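Local coordinates for protein major pepsin inhibitor PI-3 (Ascaris suum, PDB 1F32) that inhibits the aspartic protease pepsin, as a secreted, disulfide-bonded proteinase inhibitor of the I33 family from a parasitic roundworm, at residues F11-T14 / Q19-V22; C13-N18 / P63-P68. All blocks are in the same frame, centred on the assembly; numbering follows the deposited sequence.

Contact 1: F11-T14 / Q19-V22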
loop_
_atom_site.group_PDB
_atom_site.type_symbol
_atom_site.label_atom_id
_atom_site.label_comp_id
_atom_site.label_asym_id
_atom_site.label_seq_id
_atom_site.Cartn_x
_atom_site.Cartn_y
_atom_site.Cartn_z
ATOM N N PHE A 11 2.108 -6.829 -3.445
ATOM C CA PHE A 11 0.785 -6.750 -2.837
ATOM C C PHE A 11 -0.242 -6.996 -3.928
ATOM O O PHE A 11 0.100 -7.030 -5.105
ATOM C CB PHE A 11 0.567 -5.359 -2.227
ATOM C CG PHE A 11 1.525 -5.036 -1.116
ATOM C CD1 PHE A 11 1.472 -5.737 0.083
ATOM C CD2 PHE A 11 2.502 -4.064 -1.283
ATOM C CE1 PHE A 11 2.383 -5.471 1.103
ATOM C CE2 PHE A 11 3.412 -3.794 -0.273
ATOM C CZ PHE A 11 3.352 -4.501 0.922
ATOM N N ILE A 12 -1.496 -7.195 -3.553
ATOM C CA ILE A 12 -2.511 -7.401 -4.574
ATOM C C ILE A 12 -2.727 -6.073 -5.283
ATOM O O ILE A 12 -2.881 -5.042 -4.642
ATOM C CB ILE A 12 -3.839 -7.894 -3.963
ATOM C CG1 ILE A 12 -3.649 -9.299 -3.382
ATOM C CG2 ILE A 12 -4.928 -7.934 -5.024
ATOM C CD1 ILE A 12 -4.809 -9.771 -2.534
ATOM N N CYS A 13 -2.738 -6.103 -6.613
ATOM C CA CYS A 13 -2.933 -4.900 -7.391
ATOM C C CYS A 13 -4.069 -5.109 -8.374
ATOM O O CYS A 13 -4.164 -6.164 -8.974
ATOM C CB CYS A 13 -1.648 -4.579 -8.168
ATOM S SG CYS A 13 -1.747 -3.058 -9.156
ATOM N N THR A 14 -4.951 -4.124 -8.502
ATOM C CA THR A 14 -6.034 -4.205 -9.485
ATOM C C THR A 14 -6.466 -2.797 -9.860
ATOM O O THR A 14 -5.915 -1.816 -9.343
ATOM C CB THR A 14 -7.241 -5.004 -8.971
ATOM O OG1 THR A 14 -8.127 -5.266 -10.075
ATOM C CG2 THR A 14 -7.964 -4.235 -7.878
ATOM N N GLN A 19 -8.831 3.697 -11.315
ATOM C CA GLN A 19 -8.092 3.772 -10.063
ATOM C C GLN A 19 -7.292 2.518 -9.788
ATOM O O GLN A 19 -7.862 1.429 -9.668
ATOM C CB GLN A 19 -9.058 4.003 -8.891
ATOM C CG GLN A 19 -8.371 4.165 -7.552
ATOM C CD GLN A 19 -7.583 5.453 -7.460
ATOM O OE1 GLN A 19 -8.144 6.542 -7.576
ATOM N NE2 GLN A 19 -6.280 5.339 -7.249
ATOM N N VAL A 20 -5.973 2.663 -9.691
ATOM C CA VAL A 20 -5.128 1.535 -9.363
ATOM C C VAL A 20 -5.136 1.375 -7.848
ATOM O O VAL A 20 -4.908 2.329 -7.105
ATOM C CB VAL A 20 -3.655 1.740 -9.812
ATOM C CG1 VAL A 20 -2.848 0.471 -9.518
ATOM C CG2 VAL A 20 -3.592 2.079 -11.316
ATOM N N PHE A 21 -5.423 0.162 -7.392
ATOM C CA PHE A 21 -5.432 -0.144 -5.971
ATOM C C PHE A 21 -4.314 -1.128 -5.660
ATOM O O PHE A 21 -4.156 -2.140 -6.343
ATOM C CB PHE A 21 -6.765 -0.767 -5.564
ATOM C CG PHE A 21 -7.879 0.222 -5.451
ATOM C CD1 PHE A 21 -8.032 0.983 -4.297
ATOM C CD2 PHE A 21 -8.783 0.386 -6.498
ATOM C CE1 PHE A 21 -9.077 1.898 -4.182
ATOM C CE2 PHE A 21 -9.822 1.295 -6.394
ATOM C CZ PHE A 21 -9.971 2.050 -5.234
ATOM N N VAL A 22 -3.517 -0.801 -4.651
ATOM C CA VAL A 22 -2.442 -1.678 -4.202
ATOM C C VAL A 22 -2.678 -1.860 -2.701
ATOM O O VAL A 22 -2.801 -0.875 -1.961
ATOM C CB VAL A 22 -1.075 -1.041 -4.442
ATOM C CG1 VAL A 22 0.033 -1.979 -3.990
ATOM C CG2 VAL A 22 -0.933 -0.704 -5.923
#

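Contact 2: C13-N18 / P63-P68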
loop_
_atom_site.group_PDB
_atom_site.type_symbol
_atom_site.label_atom_id
_atom_site.label_comp_id
_atom_site.label_asym_id
_atom_site.label_seq_id
_atom_site.Cartn_x
_atom_site.Cartn_y
_atom_site.Cartn_z
ATOM N N CYS A 13 -2.738 -6.103 -6.613
ATOM C CA CYS A 13 -2.933 -4.900 -7.391
ATOM C C CYS A 13 -4.069 -5.109 -8.374
ATOM O O CYS A 13 -4.164 -6.164 -8.974
ATOM C CB CYS A 13 -1.648 -4.579 -8.168
ATOM S SG CYS A 13 -1.747 -3.058 -9.156
ATOM N N THR A 14 -4.951 -4.124 -8.502
ATOM C CA THR A 14 -6.034 -4.205 -9.485
ATOM C C THR A 14 -6.466 -2.797 -9.860
ATOM O O THR A 14 -5.915 -1.816 -9.343
ATOM C CB THR A 14 -7.241 -5.004 -8.971
ATOM O OG1 THR A 14 -8.127 -5.266 -10.075
ATOM C CG2 THR A 14 -7.964 -4.235 -7.878
ATOM N N VAL A 15 -7.420 -2.678 -10.781
ATOM C CA VAL A 15 -7.886 -1.364 -11.215
ATOM C C VAL A 15 -9.413 -1.313 -11.279
ATOM O O VAL A 15 -10.041 -2.259 -11.742
ATOM C CB VAL A 15 -7.364 -1.014 -12.626
ATOM C CG1 VAL A 15 -7.777 0.412 -13.002
ATOM C CG2 VAL A 15 -5.832 -1.166 -12.670
ATOM N N LYS A 16 -9.993 -0.211 -10.809
ATOM C CA LYS A 16 -11.447 -0.013 -10.863
ATOM C C LYS A 16 -11.702 1.447 -11.222
ATOM O O LYS A 16 -11.266 2.350 -10.504
ATOM C CB LYS A 16 -12.110 -0.319 -9.524
ATOM C CG LYS A 16 -13.633 -0.163 -9.573
ATOM C CD LYS A 16 -14.287 -0.548 -8.248
ATOM C CE LYS A 16 -15.808 -0.543 -8.354
ATOM N NZ LYS A 16 -16.461 -0.875 -7.051
ATOM N N ASP A 17 -12.414 1.670 -12.321
ATOM C CA ASP A 17 -12.709 3.021 -12.789
ATOM C C ASP A 17 -11.430 3.859 -12.896
ATOM O O ASP A 17 -11.378 5.001 -12.433
ATOM C CB ASP A 17 -13.710 3.720 -11.857
ATOM C CG ASP A 17 -15.085 3.073 -11.880
ATOM O OD1 ASP A 17 -15.514 2.638 -12.973
ATOM O OD2 ASP A 17 -15.742 3.010 -10.816
ATOM N N ASN A 18 -10.400 3.274 -13.509
ATOM C CA ASN A 18 -9.108 3.940 -13.714
ATOM C C ASN A 18 -8.254 4.031 -12.461
ATOM O O ASN A 18 -7.090 4.433 -12.535
ATOM C CB ASN A 18 -9.282 5.371 -14.246
ATOM C CG ASN A 18 -9.843 5.413 -15.650
ATOM O OD1 ASN A 18 -10.091 6.494 -16.204
ATOM N ND2 ASN A 18 -10.045 4.250 -16.233
ATOM N N PRO A 63 1.343 -4.485 -14.244
ATOM C CA PRO A 63 2.040 -3.438 -14.995
ATOM C C PRO A 63 2.856 -2.560 -14.050
ATOM O O PRO A 63 2.674 -2.582 -12.822
ATOM C CB PRO A 63 0.898 -2.665 -15.670
ATOM C CG PRO A 63 -0.227 -3.709 -15.758
ATOM C CD PRO A 63 -0.117 -4.345 -14.386
ATOM N N PRO A 64 3.762 -1.751 -14.606
ATOM C CA PRO A 64 4.557 -0.915 -13.704
ATOM C C PRO A 64 3.770 0.056 -12.831
ATOM O O PRO A 64 4.288 0.530 -11.818
ATOM C CB PRO A 64 5.552 -0.214 -14.637
ATOM C CG PRO A 64 5.114 -0.553 -16.032
ATOM C CD PRO A 64 4.340 -1.807 -15.962
ATOM N N PHE A 65 2.522 0.338 -13.197
ATOM C CA PHE A 65 1.744 1.280 -12.410
ATOM C C PHE A 65 1.243 0.711 -11.099
ATOM O O PHE A 65 0.590 1.410 -10.318
ATOM C CB PHE A 65 0.594 1.894 -13.226
ATOM C CG PHE A 65 -0.307 0.894 -13.915
ATOM C CD1 PHE A 65 -1.085 -0.009 -13.183
ATOM C CD2 PHE A 65 -0.437 0.919 -15.310
ATOM C CE1 PHE A 65 -1.992 -0.872 -13.844
ATOM C CE2 PHE A 65 -1.330 0.075 -15.965
ATOM C CZ PHE A 65 -2.112 -0.821 -15.236
ATOM N N CYS A 66 1.529 -0.566 -10.862
ATOM C CA CYS A 66 1.189 -1.191 -9.590
ATOM C C CYS A 66 2.259 -0.792 -8.583
ATOM O O CYS A 66 2.191 -1.158 -7.403
ATOM C CB CYS A 66 1.161 -2.705 -9.724
ATOM S SG CYS A 66 -0.323 -3.259 -10.588
ATOM N N GLY A 67 3.264 -0.056 -9.061
ATOM C CA GLY A 67 4.330 0.396 -8.181
ATOM C C GLY A 67 5.438 -0.614 -7.939
ATOM O O GLY A 67 5.355 -1.758 -8.379
ATOM N N PRO A 68 6.503 -0.213 -7.235
ATOM C CA PRO A 68 7.623 -1.117 -6.949
ATOM C C PRO A 68 7.111 -2.404 -6.301
ATOM O O PRO A 68 6.405 -2.360 -5.295
ATOM C CB PRO A 68 8.494 -0.286 -6.006
ATOM C CG PRO A 68 8.256 1.120 -6.487
ATOM C CD PRO A 68 6.747 1.129 -6.669
#

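Contact 1: F11-T14 / Q19-V22
Thr-14 and Phe-21 face each other as an antiparallel hydrogen-bonded pair. Thr-14 N donates to Phe-21 O over 3.0 Å, and Phe-21 N returns a shorter bond of 2.8 Å to Thr-14 O. The carbonyl oxygens take weaker contacts as well: the CA of Cys-13 points its hydrogen at Phe-21 O, 3.2 Å away, and the CA of Val-20 does the same to Thr-14 O. One step along, Val-22 CA approaches Ile-12 O across the non-hydrogen-bonded pair of Cys-13 with Val-22, and a backbone hydrogen bond between Ile-12 and Ala-23 lies just beyond the paired strands.

Cys-13 and Thr-14 begin strand 13-16, which forms a beta hairpin with strand 19-22; Phe-11 and Ile-12 lead into it. These are the first two strands of a three-stranded antiparallel sheet in which 13-16 is an outer strand.

Apolar contacts gather on the face that carries Cys-13 and Val-22. Cys-13 SG, swung opposite its own backbone N (chi1 -178°), lies 3.7 Å from Val-20 CG1 and 4.1 Å from Val-22 CG2; sulfur and compact beta-branched side chains suit this buried side. Val-22 turns its other methyl, CG1, to Phe-11 CB at 3.8 Å, while the Phe-11 ring leads away to Leu-82 of strand 79-82. On the opposite, partly exposed face, Thr-14 CG2 comes to 4.3 Å from Phe-21 CB. Threonine, with both methyl and hydroxyl, is at home here, as is the Phe-21 ring, which extends away from Thr-14 and is backed on one face by Gln-19 CG, offset toward the rim.

Contact 2: C13-N18 / P63-P68
Cys-13 and Cys-66 are joined by a disulfide, SG to SG 2.0 Å, which ties strand 13-16 to a short 3-10 turn some fifty residues later in the chain. The bridge is twisted by chi3 -84°, close to the 90° that a relaxed disulfide prefers, and Cys-13 CA and Cys-66 CA stand 6.0 Å apart. Cys-66 brings its sulfur to the bond by setting SG opposite its own carbonyl carbon (chi1 -75°).

Beside the bridge, the CG2 methyl of Val-15 rests 4.0 Å from Phe-65 CE1, the two side chains crossing at a steep angle. Val-15 suits this place because, two residues along the strand, it points to the same side as Cys-13, and its short branched apolar side chain can set a methyl against the ring. The Phe-65 ring reaches it from a CG lodged between backbone N and carbonyl carbon (chi1 52°), and Pro-63 CB lies over one face of that ring, offset toward its rim.

Behind these groups, backbone bonds hold the turn: Cys-66 N to Pro-63 O and Gly-67 N to Pro-64 O, each 3.0 Å.

The bridge thus links the hairpin to 63-68, which lies in the connection from helix 57-60 to strand 72-76. Phe-41 of helix 35-52 packs on both cysteines and on Pro-63, while Phe-65 also meets Val-20 of strand 19-22.

How the contacts relate
Both contacts start from strand 13-16 and share Cys-13 and Thr-14, their centres 5 Å apart. Contact 1 pairs near neighbours in sequence through backbone hydrogen bonds; contact 2 joins distant parts of the chain, with a covalent bond in place of a strand ladder. Each is partly buried: the cysteines, Val-20 and Val-22 form the buried portion, whereas Ile-12 in contact 1 is exposed and Val-15 and Phe-65 in contact 2 are only partly so. The two meet where Val-22 CG2 packs 3.5 Å from Cys-66 O and Val-20 CG1 lies 3.7 Å from Phe-65 O, laying the 3-10 turn against the hairpin's apolar face.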